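Local structure of geranylgeranyl pyrophosphate synthase (Corynebacterium glutamicum, 3LK5) at the interface of chains A and B. The protein is a putative geranylgeranyl pyrophosphate synthase, a magnesium-dependent prenyltransferase that would add isopentenyl diphosphate units to an allylic diphosphate to give C20 geranylgeranyl diphosphate. Coordinates in Å, arbitrary orientation; residue numbers count along the deposited sequence, not the author numbering. Chains: chain A/B, Geranylgeranyl pyrophosphate synthase.

The three contacts belong to one two-fold symmetric interface between the two copies of the synthase. Contacts 1 and 2 are apolar and share helices 144-164 and 170-199. They draw on twin pairings with the chains exchanged, and the centres of their C-alpha atoms lie about 21 Å apart. Contact 1 adds helix 87-111 and contact 2 adds helix 45-59. Contact 3 is charged. It sets later turns of helix 144-164 against earlier turns of helix 170-199, as expected for an antiparallel pair. Its centre is about 19 Å from contact 1 and 23 Å from contact 2. This pairing probably holds together a dimer of the kind usual in this family.

Contact 1: the interface of chains A and B. Residues chain A 111, 191-192, 195; chain B 146-147, 150.
B:Ser146 and B:Leu150, one turn apart on helix 144-164, face A:Gln191, A:Leu192 and A:Ile195 of helix 170-199, which runs roughly antiparallel, and A:Ile111, the last residue of helix 87-111. B:Leu150 is the central side chain and hides 69 Å² of its surface against chain A. Its CG lies beside the backbone N (chi1 -63°). CD1 of B:Leu150 meets CG1 of A:Ile195 at 3.7 Å. The same methyl is 3.8 Å from CB of A:Gln191. CD2 of B:Leu150 touches the amide nitrogen NE2 of A:Gln191 at 3.4 Å, a van der Waals contact, and also meets CD1 of A:Ile111. The A:Gln191 chain is bent at CB-CG (chi2 -142°) and crosses the leucine at about a right angle. A:Ile111 also crosses it nearly squarely, with A:Ile111 CD1 3.8 Å from B:Leu150 CG. A:Leu192 slides past B:Leu150 in the opposite direction, its CD2 3.7 Å from B:Leu150 CB. The other A:Ile111 branch, CG2, lies 3.6 Å from the B:Ser146 hydroxyl OG. The serine CB is also touched by CG2 of A:Ile195 at 3.9 Å. B:Val147 stands at the margin. A:Ile111 sits inside the aspartate-rich DDxxD motif. Its A:Asp108 and A:Asp112, like A:Asp194 just after A:Leu192, bind magnesium in another structure of this protein; no metal is modelled here. The patch probably lies behind these aspartates and may help to position them.

Contact 2: the interface of chains A and B. Residues chain A 47, 50, 147, 150, 154; chain B 192-193, 195.
B:Leu192 lies between two helices of chain A, with A:Leu150 on helix 144-164 to one side and A:Val47 and A:Ala50 on helix 45-59 to the other. The tight part surrounds A:Leu150. Its CB takes CD2 of B:Leu192 at 3.7 Å, and its CD1 packs on CG1 of B:Ile195 at 3.7 Å. B:Leu192 buries 56 Å², far more than its neighbours here. Its CG sits beside the backbone N (chi1 -79°). CD2 of B:Leu192 faces A:Leu150 and CD1 faces A:Met154 and A:Val47. CB of A:Ala50 is near both methyls, 4.0 Å from CD2 of B:Leu192.

The looser part lies around CD1. That methyl of B:Leu192 meets the selenomethionine methyl CE of A:Met154 at 4.0 Å. The A:Met154 chain folds at chi2 (74°) and chi3 (80°), which turns CE toward the leucine. The side chains of A:Val47 and B:Leu192 cross at about a right angle, with A:Val47 CG1 4.1 Å from B:Leu192 CD1. CG2 of A:Val47 reaches CB of B:Leu193 at 3.9 Å, with little surface of B:Leu193 hidden. A:Val147 is also loosely placed, its CG2 4.2 Å from CG2 of B:Ile195. In the fold, helix 45-59 of one chain joins its own helix 144-164 to form a groove for helix 170-199 of the other.

Contact 3: the interface of chains A and B. Residues chain A 160, 177, 181, 184-185; chain B 157, 160-161, 164.
The ionic contacts centre on B:Asp161, whose OD1 takes bonds from two arginines. A:Arg184 meets it end-on, with both NH1 (2.9 Å) and NH2 directed at OD1. The NH1 bond uses the syn lone pair. The longer and more bent NH2 bond (137° at H) arrives from above the carboxylate plane. A:Arg177 NH2 forms a second salt bridge to B:Asp161 OD1, at 2.9 Å, tilted out of the plane on the opposite face. On its own chain, A:Arg184 is held side-on by A:Glu160. NE and NH2 of A:Arg184 both bond to OE2 of A:Glu160, with NE at 2.9 Å. Both acceptors lie near the guanidinium plane and fix how the group is turned.

A:Glu160 and B:Glu160 form a like-charge pair, stacked with planes 21° apart. A:Arg184 and its twin would probably offset this charge.

A water bridges the chains. It lies 2.7 Å from OD2 of B:Asp161 and bonds A:Thr185 OG1 and the backbone carbonyl O of A:Arg181.

Packing completes the site. CB of B:Gln164 covers the centre of the A:Arg177 guanidinium, 3.5 Å above its plane. CB of B:Val157 covers the rim of the A:Arg184 guanidinium. In the fold, the two copies of helix 144-164 meet here near the two-fold axis, beside helix 170-199.

Contact 1: the interface of chains A and B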
loop_
_atom_site.group_PDB
_atom_site.type_symbol
_atom_site.label_atom_id
_atom_site.label_comp_id
_atom_site.label_asym_id
_atom_site.label_seq_id
_atom_site.Cartn_x
_atom_site.Cartn_y
_atom_site.Cartn_z
ATOM N N ILE A 111 -2.078 12.412 7.101
ATOM C CA ILE A 111 -2.087 13.505 6.135
ATOM C C ILE A 111 -2.817 14.756 6.677
ATOM O O ILE A 111 -2.333 15.881 6.524
ATOM C CB ILE A 111 -2.705 13.022 4.793
ATOM C CG1 ILE A 111 -1.717 12.104 4.048
ATOM C CG2 ILE A 111 -3.149 14.195 3.940
ATOM C CD1 ILE A 111 -2.338 11.234 2.965
ATOM N N GLN A 191 -6.987 11.455 -4.160
ATOM C CA GLN A 191 -6.342 12.000 -2.959
ATOM C C GLN A 191 -5.149 12.914 -3.218
ATOM O O GLN A 191 -4.955 13.939 -2.512
ATOM C CB GLN A 191 -5.944 10.887 -2.026
ATOM C CG GLN A 191 -7.127 10.048 -1.703
ATOM C CD GLN A 191 -7.149 9.573 -0.290
ATOM O OE1 GLN A 191 -8.235 9.266 0.249
ATOM N NE2 GLN A 191 -5.971 9.455 0.334
ATOM N N LEU A 192 -4.355 12.556 -4.221
ATOM C CA LEU A 192 -3.239 13.416 -4.606
ATOM C C LEU A 192 -3.752 14.784 -5.067
ATOM O O LEU A 192 -3.171 15.819 -4.721
ATOM C CB LEU A 192 -2.373 12.776 -5.709
ATOM C CG LEU A 192 -1.415 11.708 -5.175
ATOM C CD1 LEU A 192 -0.893 10.795 -6.317
ATOM C CD2 LEU A 192 -0.275 12.390 -4.412
ATOM N N ILE A 195 -4.977 16.799 -1.899
ATOM C CA ILE A 195 -3.808 17.302 -1.168
ATOM C C ILE A 195 -3.275 18.583 -1.790
ATOM O O ILE A 195 -2.897 19.532 -1.075
ATOM C CB ILE A 195 -2.644 16.237 -1.134
ATOM C CG1 ILE A 195 -3.012 15.072 -0.242
ATOM C CG2 ILE A 195 -1.318 16.843 -0.647
ATOM C CD1 ILE A 195 -3.662 15.481 1.009
ATOM N N SER B 146 2.692 14.360 2.949
ATOM C CA SER B 146 1.435 13.880 2.369
ATOM C C SER B 146 1.620 13.284 0.986
ATOM O O SER B 146 1.076 12.218 0.683
ATOM C CB SER B 146 0.395 15.003 2.307
ATOM O OG SER B 146 0.156 15.510 3.604
ATOM N N VAL B 147 2.347 13.988 0.127
ATOM C CA VAL B 147 2.588 13.487 -1.232
ATOM C C VAL B 147 3.367 12.204 -1.150
ATOM O O VAL B 147 3.098 11.287 -1.924
ATOM C CB VAL B 147 3.305 14.523 -2.145
ATOM C CG1 VAL B 147 3.680 13.914 -3.501
ATOM C CG2 VAL B 147 2.411 15.756 -2.341
ATOM N N LEU B 150 1.218 9.123 -0.195
ATOM C CA LEU B 150 0.312 8.696 -1.279
ATOM C C LEU B 150 1.124 8.164 -2.471
ATOM O O LEU B 150 0.691 7.214 -3.147
ATOM C CB LEU B 150 -0.630 9.829 -1.713
ATOM C CG LEU B 150 -1.584 10.309 -0.634
ATOM C CD1 LEU B 150 -2.279 11.565 -1.101
ATOM C CD2 LEU B 150 -2.620 9.188 -0.366
#

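Contact 2: the interface of chains A and B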
loop_
_atom_site.group_PDB
_atom_site.type_symbol
_atom_site.label_atom_id
_atom_site.label_comp_id
_atom_site.label_asym_id
_atom_site.label_seq_id
_atom_site.Cartn_x
_atom_site.Cartn_y
_atom_site.Cartn_z
ATOM N N VAL A 47 4.594 -6.914 16.717
ATOM C CA VAL A 47 3.865 -6.944 15.445
ATOM C C VAL A 47 2.423 -7.438 15.699
ATOM O O VAL A 47 1.472 -6.903 15.142
ATOM C CB VAL A 47 4.556 -7.840 14.395
ATOM C CG1 VAL A 47 3.925 -7.655 12.996
ATOM C CG2 VAL A 47 6.053 -7.483 14.292
ATOM N N ALA A 50 0.701 -4.354 17.065
ATOM C CA ALA A 50 0.288 -3.443 15.993
ATOM C C ALA A 50 -0.919 -3.953 15.208
ATOM O O ALA A 50 -1.838 -3.208 14.935
ATOM C CB ALA A 50 1.457 -3.148 15.032
ATOM N N VAL A 147 3.926 3.738 13.107
ATOM C CA VAL A 147 3.084 2.538 13.197
ATOM C C VAL A 147 1.907 2.697 12.275
ATOM O O VAL A 147 1.507 1.724 11.638
ATOM C CB VAL A 147 2.623 2.226 14.650
ATOM C CG1 VAL A 147 1.622 1.065 14.685
ATOM C CG2 VAL A 147 3.841 1.908 15.529
ATOM N N LEU A 150 2.740 2.059 8.544
ATOM C CA LEU A 150 2.991 0.636 8.246
ATOM C C LEU A 150 1.702 -0.181 8.431
ATOM O O LEU A 150 1.459 -1.142 7.681
ATOM C CB LEU A 150 4.133 0.069 9.102
ATOM C CG LEU A 150 5.486 0.714 8.865
ATOM C CD1 LEU A 150 6.459 0.245 9.918
ATOM C CD2 LEU A 150 5.980 0.306 7.454
HETATM N N MSE A 154 0.033 -2.540 5.680
HETATM C CA MSE A 154 -0.426 -3.909 5.925
HETATM C C MSE A 154 -1.873 -4.106 5.440
HETATM O O MSE A 154 -2.179 -5.125 4.814
HETATM C CB MSE A 154 -0.293 -4.295 7.401
HETATM C CG MSE A 154 -0.506 -5.786 7.649
HETATM SE SE MSE A 154 1.013 -6.870 7.053
HETATM C CE MSE A 154 2.155 -6.558 8.626
ATOM N N LEU B 192 7.663 -3.211 11.199
ATOM C CA LEU B 192 6.954 -2.920 12.442
ATOM C C LEU B 192 7.821 -3.287 13.651
ATOM O O LEU B 192 7.870 -2.540 14.635
ATOM C CB LEU B 192 5.601 -3.655 12.518
ATOM C CG LEU B 192 4.504 -2.979 11.692
ATOM C CD1 LEU B 192 3.317 -3.945 11.431
ATOM C CD2 LEU B 192 4.061 -1.695 12.397
ATOM N N LEU B 193 8.450 -4.460 13.605
ATOM C CA LEU B 193 9.321 -4.884 14.710
ATOM C C LEU B 193 10.510 -3.930 14.896
ATOM O O LEU B 193 10.905 -3.639 16.035
ATOM C CB LEU B 193 9.809 -6.321 14.503
ATOM C CG LEU B 193 10.715 -6.921 15.583
ATOM C CD1 LEU B 193 10.046 -6.830 16.983
ATOM C CD2 LEU B 193 10.979 -8.354 15.232
ATOM N N ILE B 195 10.707 -0.611 13.985
ATOM C CA ILE B 195 10.153 0.624 14.552
ATOM C C ILE B 195 10.043 0.537 16.066
ATOM O O ILE B 195 10.345 1.511 16.786
ATOM C CB ILE B 195 8.724 0.943 13.961
ATOM C CG1 ILE B 195 8.828 1.360 12.511
ATOM C CG2 ILE B 195 8.004 2.048 14.751
ATOM C CD1 ILE B 195 9.946 2.274 12.247
#

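Contact 3: the interface of chains A and B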
loop_
_atom_site.group_PDB
_atom_site.type_symbol
_atom_site.label_atom_id
_atom_site.label_comp_id
_atom_site.label_asym_id
_atom_site.label_seq_id
_atom_site.Cartn_x
_atom_site.Cartn_y
_atom_site.Cartn_z
ATOM N N GLU A 160 -5.373 -6.864 -1.075
ATOM C CA GLU A 160 -5.020 -7.601 -2.285
ATOM C C GLU A 160 -5.067 -9.091 -1.996
ATOM O O GLU A 160 -5.565 -9.840 -2.811
ATOM C CB GLU A 160 -3.591 -7.240 -2.800
ATOM C CG GLU A 160 -3.360 -5.733 -2.798
ATOM C CD GLU A 160 -3.881 -4.965 -4.045
ATOM O OE1 GLU A 160 -4.504 -5.678 -4.947
ATOM O OE2 GLU A 160 -3.604 -3.662 -4.106
ATOM N N ARG A 177 -10.088 -7.390 -13.126
ATOM C CA ARG A 177 -8.932 -6.482 -13.319
ATOM C C ARG A 177 -9.340 -5.028 -13.602
ATOM O O ARG A 177 -8.857 -4.103 -12.936
ATOM C CB ARG A 177 -7.991 -6.992 -14.431
ATOM C CG ARG A 177 -7.192 -8.293 -14.127
ATOM C CD ARG A 177 -6.376 -8.136 -12.852
ATOM N NE ARG A 177 -5.499 -6.941 -12.879
ATOM C CZ ARG A 177 -5.144 -6.293 -11.773
ATOM N NH1 ARG A 177 -5.627 -6.706 -10.586
ATOM N NH2 ARG A 177 -4.348 -5.218 -11.857
ATOM N N ARG A 181 -8.135 -2.520 -10.918
ATOM C CA ARG A 181 -7.024 -1.638 -11.361
ATOM C C ARG A 181 -7.524 -0.164 -11.365
ATOM O O ARG A 181 -6.863 0.721 -10.801
ATOM C CB ARG A 181 -6.550 -2.037 -12.767
ATOM C CG ARG A 181 -5.349 -1.196 -13.319
ATOM C CD ARG A 181 -5.266 -1.340 -14.900
ATOM N NE ARG A 181 -5.292 -2.760 -15.242
ATOM C CZ ARG A 181 -6.232 -3.319 -15.999
ATOM N NH1 ARG A 181 -7.196 -2.581 -16.578
ATOM N NH2 ARG A 181 -6.172 -4.597 -16.206
ATOM N N ARG A 184 -8.194 1.511 -7.609
ATOM C CA ARG A 184 -7.047 1.824 -6.719
ATOM C C ARG A 184 -6.228 2.983 -7.283
ATOM O O ARG A 184 -5.763 3.840 -6.536
ATOM C CB ARG A 184 -6.183 0.551 -6.454
ATOM C CG ARG A 184 -6.940 -0.355 -5.437
ATOM C CD ARG A 184 -6.843 -1.861 -5.795
ATOM N NE ARG A 184 -5.444 -2.340 -5.882
ATOM C CZ ARG A 184 -4.755 -2.529 -7.012
ATOM N NH1 ARG A 184 -5.272 -2.236 -8.218
ATOM N NH2 ARG A 184 -3.518 -3.059 -6.931
ATOM N N THR A 185 -6.074 3.049 -8.594
ATOM C CA THR A 185 -5.350 4.202 -9.158
ATOM C C THR A 185 -6.203 5.472 -8.971
ATOM O O THR A 185 -5.681 6.551 -8.645
ATOM C CB THR A 185 -4.975 3.946 -10.611
ATOM O OG1 THR A 185 -3.918 2.963 -10.613
ATOM C CG2 THR A 185 -4.439 5.252 -11.288
ATOM N N VAL B 157 0.229 -0.237 -4.992
ATOM C CA VAL B 157 -0.846 -0.731 -5.857
ATOM C C VAL B 157 -0.325 -1.071 -7.262
ATOM O O VAL B 157 -0.747 -2.060 -7.856
ATOM C CB VAL B 157 -2.170 0.167 -5.892
ATOM C CG1 VAL B 157 -2.736 0.342 -4.470
ATOM C CG2 VAL B 157 -1.983 1.441 -6.552
ATOM N N GLU B 160 1.348 -4.509 -7.416
ATOM C CA GLU B 160 0.357 -5.573 -7.550
ATOM C C GLU B 160 -0.138 -5.617 -8.986
ATOM O O GLU B 160 -0.286 -6.690 -9.531
ATOM C CB GLU B 160 -0.869 -5.360 -6.608
ATOM C CG GLU B 160 -0.430 -4.977 -5.199
ATOM C CD GLU B 160 -0.056 -6.158 -4.260
ATOM O OE1 GLU B 160 -0.109 -7.355 -4.784
ATOM O OE2 GLU B 160 0.237 -5.850 -2.996
ATOM N N ASP B 161 -0.493 -4.455 -9.557
ATOM C CA ASP B 161 -1.008 -4.427 -10.957
ATOM C C ASP B 161 0.040 -5.000 -11.908
ATOM O O ASP B 161 -0.303 -5.687 -12.863
ATOM C CB ASP B 161 -1.272 -2.986 -11.396
ATOM C CG ASP B 161 -2.509 -2.373 -10.705
ATOM O OD1 ASP B 161 -3.374 -3.105 -10.170
ATOM O OD2 ASP B 161 -2.590 -1.144 -10.673
ATOM N N GLN B 164 -0.187 -8.692 -11.607
ATOM C CA GLN B 164 -1.454 -9.318 -12.029
ATOM C C GLN B 164 -1.692 -9.086 -13.532
ATOM O O GLN B 164 -2.321 -9.928 -14.177
ATOM C CB GLN B 164 -2.648 -8.733 -11.269
ATOM C CG GLN B 164 -2.611 -9.064 -9.725
ATOM C CD GLN B 164 -2.396 -10.529 -9.422
ATOM O OE1 GLN B 164 -2.899 -11.397 -10.127
ATOM N NE2 GLN B 164 -1.655 -10.811 -8.338
HETATM O O HOH W 1 -4.412 0.599 -9.665
#